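Local coordinates for protein CaaX farnesyltransferase beta subunit Ram1 (Aspergillus fumigatus, PDB 4L9P) that probably transfers, as the zinc-dependent beta subunit of a heterodimer with the alpha subunit, a farnesyl group from farnesyl diphosphate to a cysteine near the C-terminus of target proteins, at residues H199-L208 / R252-L263; A464-A474 / E487-F498. All blocks are in the same frame, centred on the assembly; numbering follows the deposited sequence. Where two conformers were deposited one is given.

In the fold
Contact 1 packs two helices of the toroid beside the isoprenoid pocket, and contact 2, later in the chain, joins the strand 468-471 and its flanks to the extended run that leads into helix 502-513. Their centres lie 22 Å apart, yet they meet where that run ends. Y255 OH of contact 1 lies 2.7 Å from I497 O of contact 2, a probable hydrogen bond, and F498 packs against L208, V259 and L263. Contact 1 lends R252, Y255 and C256 to the pocket of the bound farnesyl diphosphate analogue FII; contact 2 stays outside it, the I497 side chain being about 11 Å from FII. The R252 side chain is about 13 Å from the zinc ion.

Contact 1 of 2, residues H199-L208 / R252-L263; sequences HVASSYAAVL and RGAYCAMVVHAL. With FII ([(3,7,11-trimethyl-dodeca-2,6,10-trienyloxycarbamoyl)-methyl]-phosphonic acid), chain Q.
Helices 200-208 and 252-263 run in roughly the same direction, their axes approaching to 8.6 Å at a crossing angle of 38°, the backbones coming nearest at Y204 and C256. Y204 carries the middle of the interface. With its CG anti to the backbone N (chi1 167°), its ring reaches across to C256, Y255 and V259. C256 SG sits over one face of that ring, 4.3 Å from the centroid, a cysteine sulfur-aromatic contact; L208 CD1 lies over the opposite face, and V259 CB meets the edge, while V260 CG2 lies against the Y204 backbone. The Y204 and Y255 rings meet obliquely, planes 58° apart, and Y204 OH and Y255 OH are 2.8 Å apart; Y255 OH also meets I497 O. Both helices belong to the alpha-alpha toroid of the prenyltransferase beta subunit and help wall the bound isoprenoid: C256 SG and Y255 CD2 each lie 3.8 Å from the terminal methyl C1 of FII, while the CG and CD of R252 run alongside C6 and C11. At the N-terminal end of the contact H199 accepts from A201 N at ND1 (2.9 Å), nearly in its ring plane, capping the helix start, and V200 CG2 rests on C256 CB and G253. A water links H199 NE2 to R252 NH1, which also hydrogen-bonds the backbone of the bound peptide; the guanidinium pairs with D250 and E248 and makes a cation-pi contact with Y123 of the alpha subunit. At the far end L208 CD2 presses on L263 CD1 at 3.5 Å, tight for two methyls, with V207 CG1 beside it.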
loop_
_atom_site.group_PDB
_atom_site.type_symbol
_atom_site.label_atom_id
_atom_site.label_comp_id
_atom_site.label_asym_id
_atom_site.label_seq_id
_atom_site.Cartn_x
_atom_site.Cartn_y
_atom_site.Cartn_z
ATOM N N HIS B 199 16.231 8.621 1.517
ATOM C CA HIS B 199 14.931 8.227 0.947
ATOM C C HIS B 199 14.026 8.022 2.137
ATOM O O HIS B 199 14.446 7.454 3.188
ATOM C CB HIS B 199 15.148 6.900 0.169
ATOM C CG HIS B 199 13.960 6.438 -0.646
ATOM N ND1 HIS B 199 12.766 5.983 -0.088
ATOM C CD2 HIS B 199 13.798 6.366 -2.000
ATOM C CE1 HIS B 199 11.951 5.605 -1.064
ATOM N NE2 HIS B 199 12.558 5.815 -2.236
ATOM N N VAL B 200 12.770 8.425 2.016
ATOM C CA VAL B 200 11.883 8.294 3.173
ATOM C C VAL B 200 11.632 6.834 3.585
ATOM O O VAL B 200 11.386 6.585 4.776
ATOM C CB VAL B 200 10.493 8.943 2.949
ATOM C CG1 VAL B 200 10.652 10.356 2.677
ATOM C CG2 VAL B 200 9.675 8.251 1.850
ATOM N N ALA B 201 11.674 5.885 2.638
ATOM C CA ALA B 201 11.417 4.486 3.035
ATOM C C ALA B 201 12.573 3.899 3.832
ATOM O O ALA B 201 12.377 3.174 4.806
ATOM C CB ALA B 201 11.097 3.632 1.794
ATOM N N SER B 202 13.801 4.185 3.403
ATOM C CA SER B 202 14.940 3.716 4.182
ATOM C C SER B 202 15.030 4.460 5.507
ATOM O O SER B 202 15.495 3.895 6.498
ATOM C CB SER B 202 16.274 3.861 3.401
ATOM O OG SER B 202 16.288 5.003 2.586
ATOM N N SER B 203 14.609 5.728 5.558
ATOM C CA SER B 203 14.608 6.438 6.829
ATOM C C SER B 203 13.546 5.881 7.770
ATOM O O SER B 203 13.822 5.719 8.974
ATOM C CB SER B 203 14.341 7.924 6.517
ATOM O OG SER B 203 15.468 8.525 5.881
ATOM N N TYR B 204 12.370 5.553 7.235
ATOM C CA TYR B 204 11.330 4.907 8.036
ATOM C C TYR B 204 11.835 3.565 8.576
ATOM O O TYR B 204 11.730 3.262 9.769
ATOM C CB TYR B 204 10.134 4.756 7.102
ATOM C CG TYR B 204 9.013 3.852 7.578
ATOM C CD1 TYR B 204 7.905 4.359 8.261
ATOM C CD2 TYR B 204 9.001 2.486 7.273
ATOM C CE1 TYR B 204 6.823 3.555 8.621
ATOM C CE2 TYR B 204 7.925 1.677 7.582
ATOM C CZ TYR B 204 6.840 2.221 8.265
ATOM O OH TYR B 204 5.799 1.371 8.561
ATOM N N ALA B 205 12.384 2.734 7.711
ATOM C CA ALA B 205 12.891 1.422 8.160
ATOM C C ALA B 205 13.963 1.565 9.212
ATOM O O ALA B 205 13.989 0.808 10.204
ATOM C CB ALA B 205 13.461 0.642 6.955
ATOM N N ALA B 206 14.866 2.530 9.025
ATOM C CA ALA B 206 15.895 2.706 10.002
ATOM C C ALA B 206 15.355 3.209 11.345
ATOM O O ALA B 206 15.796 2.747 12.400
ATOM C CB ALA B 206 16.987 3.673 9.451
ATOM N N VAL B 207 14.475 4.213 11.311
ATOM C CA VAL B 207 13.901 4.699 12.569
ATOM C C VAL B 207 13.134 3.637 13.311
ATOM O O VAL B 207 13.233 3.542 14.546
ATOM C CB VAL B 207 13.021 5.953 12.301
ATOM C CG1 VAL B 207 12.211 6.372 13.551
ATOM C CG2 VAL B 207 13.915 7.114 11.865
ATOM N N LEU B 208 12.362 2.830 12.601
ATOM C CA LEU B 208 11.608 1.762 13.268
ATOM C C LEU B 208 12.571 0.709 13.827
ATOM O O LEU B 208 12.327 0.148 14.923
ATOM C CB LEU B 208 10.652 1.091 12.261
ATOM C CG LEU B 208 9.441 1.953 11.875
ATOM C CD1 LEU B 208 8.441 1.136 11.080
ATOM C CD2 LEU B 208 8.753 2.693 13.005
ATOM N N ARG B 252 3.128 6.660 -0.048
ATOM C CA ARG B 252 4.278 6.165 0.742
ATOM C C ARG B 252 5.098 7.275 1.258
ATOM O O ARG B 252 5.575 7.232 2.406
ATOM C CB ARG B 252 5.315 5.377 -0.090
ATOM C CG ARG B 252 4.735 4.187 -0.602
ATOM C CD ARG B 252 5.866 3.538 -1.556
ATOM N NE ARG B 252 6.162 4.419 -2.675
ATOM C CZ ARG B 252 7.389 4.586 -3.221
ATOM N NH1 ARG B 252 8.453 3.904 -2.817
ATOM N NH2 ARG B 252 7.500 5.414 -4.169
ATOM N N GLY B 253 5.351 8.273 0.440
ATOM C CA GLY B 253 6.137 9.422 0.850
ATOM C C GLY B 253 5.502 10.098 2.027
ATOM O O GLY B 253 6.193 10.360 3.024
ATOM N N ALA B 254 4.183 10.348 1.947
ATOM C CA ALA B 254 3.509 11.016 3.027
ATOM C C ALA B 254 3.565 10.183 4.328
ATOM O O ALA B 254 3.871 10.702 5.398
ATOM C CB ALA B 254 2.068 11.282 2.664
ATOM N N TYR B 255 3.166 8.897 4.249
ATOM C CA TYR B 255 3.122 8.075 5.452
ATOM C C TYR B 255 4.518 7.890 6.054
ATOM O O TYR B 255 4.724 8.070 7.288
ATOM C CB TYR B 255 2.539 6.700 5.072
ATOM C CG TYR B 255 2.728 5.664 6.135
ATOM C CD1 TYR B 255 2.013 5.701 7.343
ATOM C CD2 TYR B 255 3.637 4.635 5.926
ATOM C CE1 TYR B 255 2.254 4.748 8.328
ATOM C CE2 TYR B 255 3.875 3.680 6.880
ATOM C CZ TYR B 255 3.190 3.738 8.098
ATOM O OH TYR B 255 3.475 2.784 9.064
ATOM N N CYS B 256 5.526 7.545 5.235
ATOM C CA CYS B 256 6.854 7.332 5.807
ATOM C C CYS B 256 7.449 8.622 6.384
ATOM O O CYS B 256 8.047 8.575 7.470
ATOM C CB CYS B 256 7.811 6.794 4.749
ATOM S SG CYS B 256 7.430 5.095 4.179
ATOM N N ALA B 257 7.265 9.756 5.684
ATOM C CA ALA B 257 7.787 11.007 6.211
ATOM C C ALA B 257 7.126 11.342 7.540
ATOM O O ALA B 257 7.800 11.799 8.492
ATOM C CB ALA B 257 7.545 12.146 5.205
ATOM N N MET B 258 5.804 11.178 7.612
ATOM C CA MET B 258 5.121 11.576 8.850
ATOM C C MET B 258 5.359 10.640 10.017
ATOM O O MET B 258 5.371 11.101 11.164
ATOM C CB MET B 258 3.640 11.784 8.601
ATOM C CG MET B 258 3.393 13.013 7.707
ATOM S SD MET B 258 4.232 14.608 8.248
ATOM C CE MET B 258 3.702 14.750 9.929
ATOM N N VAL B 259 5.601 9.370 9.756
ATOM C CA VAL B 259 5.997 8.469 10.853
ATOM C C VAL B 259 7.361 8.862 11.360
ATOM O O VAL B 259 7.566 8.897 12.591
ATOM C CB VAL B 259 6.010 7.013 10.360
ATOM C CG1 VAL B 259 6.823 6.135 11.325
ATOM C CG2 VAL B 259 4.571 6.509 10.254
ATOM N N VAL B 260 8.336 9.123 10.477
ATOM C CA VAL B 260 9.654 9.596 10.958
ATOM C C VAL B 260 9.508 10.903 11.753
ATOM O O VAL B 260 10.100 11.061 12.836
ATOM C CB VAL B 260 10.590 9.808 9.802
ATOM C CG1 VAL B 260 11.909 10.532 10.202
ATOM C CG2 VAL B 260 10.920 8.415 9.159
ATOM N N HIS B 261 8.692 11.810 11.209
ATOM C CA HIS B 261 8.489 13.111 11.872
ATOM C C HIS B 261 7.934 12.903 13.276
ATOM O O HIS B 261 8.408 13.536 14.245
ATOM C CB HIS B 261 7.544 13.910 10.981
ATOM C CG HIS B 261 7.354 15.331 11.408
ATOM N ND1 HIS B 261 6.644 15.688 12.541
ATOM C CD2 HIS B 261 7.841 16.482 10.868
ATOM C CE1 HIS B 261 6.682 17.019 12.658
ATOM N NE2 HIS B 261 7.406 17.521 11.657
ATOM N N ALA B 262 6.911 12.060 13.405
ATOM C CA ALA B 262 6.262 11.836 14.698
ATOM C C ALA B 262 7.185 11.126 15.682
ATOM O O ALA B 262 7.302 11.536 16.845
ATOM C CB ALA B 262 5.001 10.976 14.533
ATOM N N LEU B 263 7.837 10.038 15.251
ATOM C CA LEU B 263 8.619 9.291 16.236
ATOM C C LEU B 263 9.864 10.078 16.721
ATOM O O LEU B 263 10.338 9.816 17.815
ATOM C CB LEU B 263 9.070 7.934 15.667
ATOM C CG LEU B 263 7.903 6.984 15.478
ATOM C CD1 LEU B 263 8.430 5.681 14.760
ATOM C CD2 LEU B 263 7.261 6.580 16.803
HETATM C C1 FII Q . 5.336 1.985 3.742
HETATM C C2 FII Q . 5.400 1.431 2.344
HETATM C C6 FII Q . 6.661 1.664 1.626
HETATM C C10 FII Q . 4.131 1.076 1.684
HETATM C C11 FII Q . 4.032 0.589 0.239
HETATM C C12 FII Q . 3.906 -0.962 0.282
HETATM C C15 FII Q . 3.350 -1.655 -0.959
HETATM C C18 FII Q . 3.210 -3.172 -0.970
HETATM C C22 FII Q . 3.405 -0.854 -2.221
HETATM C C23 FII Q . 2.526 -1.384 -3.342
HETATM C C24 FII Q . 2.811 -0.716 -4.633
HETATM C C27 FII Q . 2.289 -1.530 -5.774
HETATM C C30 FII Q . 0.860 -1.218 -6.183
HETATM C C34 FII Q . 3.321 -1.983 -6.735
HETATM C C35 FII Q . 2.975 -2.570 -8.088
HETATM O O36 FII Q . 3.340 -3.937 -8.157
HETATM N N42 FII Q . 2.813 -4.744 -7.186
HETATM C C43 FII Q . 1.714 -5.486 -7.645
HETATM O O44 FII Q . 1.221 -5.400 -8.780
HETATM C C45 FII Q . 1.175 -6.451 -6.599
HETATM P P46 FII Q . -0.671 -6.721 -6.698
HETATM O O49 FII Q . -1.274 -5.372 -6.814
HETATM O O50 FII Q . -0.942 -7.656 -7.835
HETATM O O51 FII Q . -0.962 -7.384 -5.334
HETATM O O HOH W 1 10.980 4.525 -4.280
#

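Contact 2 of 2, residues A464-A474 / E487-F498; sequences AFSWKHDPNFA and ENDRLVPFHPIF
Segments 464-474 and 487-498 lie side by side, with A464 nearest I497, W467 nearest H495, H469 nearest P493 and A474 nearest E487, so that they run in opposite directions. The tight part is at the A464-I497 end. H495 NE2 donates to A464 O (2.8 Å), almost head-on to the carbonyl oxygen though bent at the hydrogen (133°), while ND1 of the same ring accepts from I497 N. Both ring nitrogens are thereby engaged and its rotation is fixed. F498 CD2 covers one face of the imidazole. W467 brings its six-membered ring over P496, whose CG lies 4.1 Å from the centroid in a CH-pi contact, while I497 CD1 approaches W467 NE1 obliquely. F465 and F498 have nearly parallel planes but are slid apart, so they barely overlap, F465 CZ to F498 CZ 3.5 Å.

Midway, P493 CG sits 3.7 Å from the H469 ring centroid, over one face of this partly exposed histidine. The A474-E487 end is more open to solvent and held by charge and hydrogen bonds. R490, its chain extended until a bend at chi3 (-66°), grips E487 side-on in a salt bridge, R490 NE to E487 OE1 at 2.7 Å and R490 NH2 to E487 OE2 at 2.9 Å, almost in the guanidinium plane; R490 NH1 bonds to Q445 O. E487 OE2 turns its anti lone pair to A474 N (2.8 Å), and P471 CB lies over one guanidinium face; the bond from R490 NH2 to N472 O is weak.

Strand 468-471 pairs with strand 446-449 in a two-stranded antiparallel sheet, W467 rests on helix 375-384, and L491 packs against helix 431-444.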
loop_
_atom_site.group_PDB
_atom_site.type_symbol
_atom_site.label_atom_id
_atom_site.label_comp_id
_atom_site.label_asym_id
_atom_site.label_seq_id
_atom_site.Cartn_x
_atom_site.Cartn_y
_atom_site.Cartn_z
ATOM N N ALA B 464 -2.304 9.467 18.061
ATOM C CA ALA B 464 -1.435 8.375 17.576
ATOM C C ALA B 464 -0.700 7.698 18.696
ATOM O O ALA B 464 -0.360 6.533 18.579
ATOM C CB ALA B 464 -0.395 8.905 16.565
ATOM N N PHE B 465 -0.448 8.440 19.776
ATOM C CA PHE B 465 0.240 7.875 20.950
ATOM C C PHE B 465 -0.724 7.440 22.052
ATOM O O PHE B 465 -0.294 7.225 23.210
ATOM C CB PHE B 465 1.361 8.804 21.441
ATOM C CG PHE B 465 2.498 8.919 20.429
ATOM C CD1 PHE B 465 3.410 7.867 20.294
ATOM C CD2 PHE B 465 2.617 10.016 19.575
ATOM C CE1 PHE B 465 4.426 7.907 19.327
ATOM C CE2 PHE B 465 3.655 10.046 18.585
ATOM C CZ PHE B 465 4.535 9.004 18.485
ATOM N N SER B 466 -1.998 7.319 21.705
ATOM C CA SER B 466 -3.040 6.934 22.658
ATOM C C SER B 466 -3.510 5.504 22.415
ATOM O O SER B 466 -4.365 5.000 23.150
ATOM C CB SER B 466 -4.218 7.900 22.544
ATOM O OG SER B 466 -5.037 7.569 21.430
ATOM N N TRP B 467 -3.008 4.812 21.371
ATOM C CA TRP B 467 -3.482 3.462 21.057
ATOM C C TRP B 467 -3.063 2.462 22.120
ATOM O O TRP B 467 -1.916 2.458 22.581
ATOM C CB TRP B 467 -2.886 3.053 19.679
ATOM C CG TRP B 467 -3.569 3.730 18.531
ATOM C CD1 TRP B 467 -3.353 5.024 18.068
ATOM C CD2 TRP B 467 -4.657 3.198 17.762
ATOM N NE1 TRP B 467 -4.217 5.281 17.010
ATOM C CE2 TRP B 467 -5.027 4.202 16.804
ATOM C CE3 TRP B 467 -5.316 1.955 17.742
ATOM C CZ2 TRP B 467 -6.007 3.983 15.835
ATOM C CZ3 TRP B 467 -6.337 1.759 16.813
ATOM C CH2 TRP B 467 -6.684 2.775 15.894
ATOM N N LYS B 468 -4.033 1.629 22.501
ATOM C CA LYS B 468 -3.854 0.589 23.516
ATOM C C LYS B 468 -4.367 -0.716 22.966
ATOM O O LYS B 468 -4.957 -0.757 21.876
ATOM C CB LYS B 468 -4.567 0.986 24.837
ATOM C CG LYS B 468 -3.883 2.264 25.394
ATOM C CD LYS B 468 -4.071 2.485 26.820
ATOM C CE LYS B 468 -3.696 3.921 27.253
ATOM N NZ LYS B 468 -2.302 4.425 26.976
ATOM N N HIS B 469 -4.135 -1.793 23.704
ATOM C CA HIS B 469 -4.496 -3.109 23.160
ATOM C C HIS B 469 -4.947 -4.011 24.291
ATOM O O HIS B 469 -4.504 -3.853 25.457
ATOM C CB HIS B 469 -3.305 -3.762 22.434
ATOM C CG HIS B 469 -2.034 -3.729 23.212
ATOM N ND1 HIS B 469 -1.718 -4.699 24.149
ATOM C CD2 HIS B 469 -0.997 -2.858 23.211
ATOM C CE1 HIS B 469 -0.563 -4.404 24.716
ATOM N NE2 HIS B 469 -0.091 -3.300 24.157
ATOM N N ASP B 470 -5.870 -4.900 23.970
ATOM C CA ASP B 470 -6.315 -5.981 24.889
ATOM C C ASP B 470 -6.229 -7.266 24.087
ATOM O O ASP B 470 -6.432 -7.263 22.858
ATOM C CB ASP B 470 -7.827 -5.881 25.314
ATOM C CG ASP B 470 -8.239 -4.533 25.990
ATOM O OD1 ASP B 470 -9.438 -4.209 26.016
ATOM O OD2 ASP B 470 -7.413 -3.807 26.453
ATOM N N PRO B 471 -5.947 -8.409 24.707
ATOM C CA PRO B 471 -5.935 -9.635 23.906
ATOM C C PRO B 471 -7.323 -10.018 23.431
ATOM O O PRO B 471 -8.294 -9.896 24.178
ATOM C CB PRO B 471 -5.335 -10.726 24.837
ATOM C CG PRO B 471 -5.327 -10.143 26.096
ATOM C CD PRO B 471 -5.528 -8.656 26.094
ATOM N N ASN B 472 -7.406 -10.520 22.217
ATOM C CA ASN B 472 -8.646 -11.143 21.765
ATOM C C ASN B 472 -8.357 -12.637 21.729
ATOM O O ASN B 472 -7.702 -13.158 20.831
ATOM C CB ASN B 472 -9.040 -10.603 20.400
ATOM C CG ASN B 472 -10.460 -10.875 20.118
ATOM O OD1 ASN B 472 -11.047 -11.694 20.793
ATOM N ND2 ASN B 472 -11.036 -10.195 19.153
ATOM N N PHE B 473 -8.796 -13.308 22.786
ATOM C CA PHE B 473 -8.346 -14.644 23.080
ATOM C C PHE B 473 -8.843 -15.692 22.098
ATOM O O PHE B 473 -9.943 -15.591 21.557
ATOM C CB PHE B 473 -8.808 -15.058 24.511
ATOM C CG PHE B 473 -8.035 -14.397 25.610
ATOM C CD1 PHE B 473 -6.639 -14.482 25.651
ATOM C CD2 PHE B 473 -8.701 -13.666 26.604
ATOM C CE1 PHE B 473 -5.884 -13.915 26.708
ATOM C CE2 PHE B 473 -7.960 -13.089 27.654
ATOM C CZ PHE B 473 -6.540 -13.215 27.681
ATOM N N ALA B 474 -8.071 -16.750 21.948
ATOM C CA ALA B 474 -8.455 -17.885 21.085
ATOM C C ALA B 474 -9.857 -18.366 21.465
ATOM O O ALA B 474 -10.185 -18.467 22.669
ATOM C CB ALA B 474 -7.450 -19.019 21.234
ATOM N N GLU B 487 -3.562 -20.161 21.538
ATOM C CA GLU B 487 -2.757 -19.215 22.319
ATOM C C GLU B 487 -1.273 -19.477 22.208
ATOM O O GLU B 487 -0.490 -18.557 22.337
ATOM C CB GLU B 487 -3.223 -19.217 23.786
ATOM C CG GLU B 487 -4.609 -18.517 23.878
ATOM C CD GLU B 487 -4.474 -17.047 23.550
ATOM O OE1 GLU B 487 -3.391 -16.469 23.848
ATOM O OE2 GLU B 487 -5.442 -16.476 22.980
ATOM N N ASN B 488 -0.884 -20.718 21.895
ATOM C CA ASN B 488 0.505 -21.014 21.603
ATOM C C ASN B 488 1.016 -20.242 20.368
ATOM O O ASN B 488 2.229 -20.070 20.227
ATOM C CB ASN B 488 0.708 -22.496 21.353
ATOM C CG ASN B 488 1.089 -23.276 22.607
ATOM O OD1 ASN B 488 1.022 -22.776 23.731
ATOM N ND2 ASN B 488 1.534 -24.495 22.371
ATOM N N ASP B 489 0.109 -19.795 19.500
ATOM C CA ASP B 489 0.496 -19.012 18.280
ATOM C C ASP B 489 0.526 -17.499 18.599
ATOM O O ASP B 489 0.671 -16.701 17.656
ATOM C CB ASP B 489 -0.574 -19.236 17.195
ATOM C CG ASP B 489 -0.697 -20.675 16.748
ATOM O OD1 ASP B 489 0.313 -21.457 16.790
ATOM O OD2 ASP B 489 -1.822 -21.036 16.321
ATOM N N ARG B 490 0.259 -17.059 19.843
ATOM C CA ARG B 490 0.155 -15.617 20.124
ATOM C C ARG B 490 1.459 -14.865 19.933
ATOM O O ARG B 490 2.520 -15.258 20.397
ATOM C CB ARG B 490 -0.385 -15.403 21.569
ATOM C CG ARG B 490 -0.507 -13.892 21.880
ATOM C CD ARG B 490 -1.279 -13.608 23.167
ATOM N NE ARG B 490 -2.685 -14.007 23.015
ATOM C CZ ARG B 490 -3.603 -13.267 22.376
ATOM N NH1 ARG B 490 -3.271 -12.036 21.948
ATOM N NH2 ARG B 490 -4.848 -13.724 22.179
ATOM N N LEU B 491 1.335 -13.764 19.169
ATOM C CA LEU B 491 2.458 -12.876 18.925
ATOM C C LEU B 491 2.342 -11.612 19.736
ATOM O O LEU B 491 1.270 -11.300 20.276
ATOM C CB LEU B 491 2.400 -12.510 17.406
ATOM C CG LEU B 491 2.530 -13.714 16.458
ATOM C CD1 LEU B 491 2.385 -13.231 14.974
ATOM C CD2 LEU B 491 3.868 -14.441 16.650
ATOM N N VAL B 492 3.445 -10.868 19.826
ATOM C CA VAL B 492 3.436 -9.583 20.507
ATOM C C VAL B 492 2.548 -8.604 19.746
ATOM O O VAL B 492 2.553 -8.607 18.527
ATOM C CB VAL B 492 4.906 -9.122 20.596
ATOM C CG1 VAL B 492 5.090 -7.686 20.900
ATOM C CG2 VAL B 492 5.740 -10.093 21.479
ATOM N N PRO B 493 1.791 -7.740 20.434
ATOM C CA PRO B 493 0.947 -6.743 19.710
ATOM C C PRO B 493 1.851 -5.673 19.042
ATOM O O PRO B 493 2.901 -5.285 19.584
ATOM C CB PRO B 493 0.079 -6.112 20.821
ATOM C CG PRO B 493 0.863 -6.384 22.108
ATOM C CD PRO B 493 1.673 -7.687 21.902
ATOM N N PHE B 494 1.431 -5.212 17.852
ATOM C CA PHE B 494 2.087 -4.107 17.162
ATOM C C PHE B 494 1.153 -2.911 17.070
ATOM O O PHE B 494 -0.071 -3.044 16.953
ATOM C CB PHE B 494 2.494 -4.516 15.756
ATOM C CG PHE B 494 3.921 -4.967 15.589
ATOM C CD1 PHE B 494 4.641 -5.569 16.641
ATOM C CD2 PHE B 494 4.514 -4.780 14.347
ATOM C CE1 PHE B 494 5.977 -5.980 16.434
ATOM C CE2 PHE B 494 5.818 -5.171 14.115
ATOM C CZ PHE B 494 6.589 -5.793 15.171
ATOM N N HIS B 495 1.744 -1.743 17.117
ATOM C CA HIS B 495 0.963 -0.519 16.976
ATOM C C HIS B 495 0.442 -0.426 15.532
ATOM O O HIS B 495 1.208 -0.572 14.584
ATOM C CB HIS B 495 1.936 0.641 17.228
ATOM C CG HIS B 495 1.280 1.961 17.434
ATOM N ND1 HIS B 495 0.622 2.638 16.424
ATOM C CD2 HIS B 495 1.134 2.704 18.556
ATOM C CE1 HIS B 495 0.127 3.769 16.907
ATOM N NE2 HIS B 495 0.395 3.815 18.218
ATOM N N PRO B 496 -0.852 -0.211 15.344
ATOM C CA PRO B 496 -1.364 -0.247 13.945
ATOM C C PRO B 496 -0.865 0.878 13.033
ATOM O O PRO B 496 -0.915 0.700 11.821
ATOM C CB PRO B 496 -2.862 -0.173 14.061
ATOM C CG PRO B 496 -3.113 0.054 15.550
ATOM C CD PRO B 496 -1.873 -0.097 16.386
ATOM N N ILE B 497 -0.421 2.008 13.582
ATOM C CA ILE B 497 0.132 3.063 12.717
ATOM C C ILE B 497 1.652 2.889 12.541
ATOM O O ILE B 497 2.147 3.017 11.428
ATOM C CB ILE B 497 -0.071 4.453 13.362
ATOM C CG1 ILE B 497 -1.553 4.734 13.494
ATOM C CG2 ILE B 497 0.608 5.540 12.547
ATOM C CD1 ILE B 497 -1.853 6.060 14.240
ATOM N N PHE B 498 2.392 2.585 13.625
ATOM C CA PHE B 498 3.875 2.614 13.562
ATOM C C PHE B 498 4.449 1.265 13.200
ATOM O O PHE B 498 5.635 1.171 12.836
ATOM C CB PHE B 498 4.479 3.092 14.884
ATOM C CG PHE B 498 4.075 4.533 15.204
ATOM C CD1 PHE B 498 4.420 5.559 14.318
ATOM C CD2 PHE B 498 3.270 4.843 16.342
ATOM C CE1 PHE B 498 4.057 6.868 14.562
ATOM C CE2 PHE B 498 2.894 6.182 16.604
ATOM C CZ PHE B 498 3.301 7.218 15.712
HETATM O O HOH W 2 0.127 4.237 21.376
#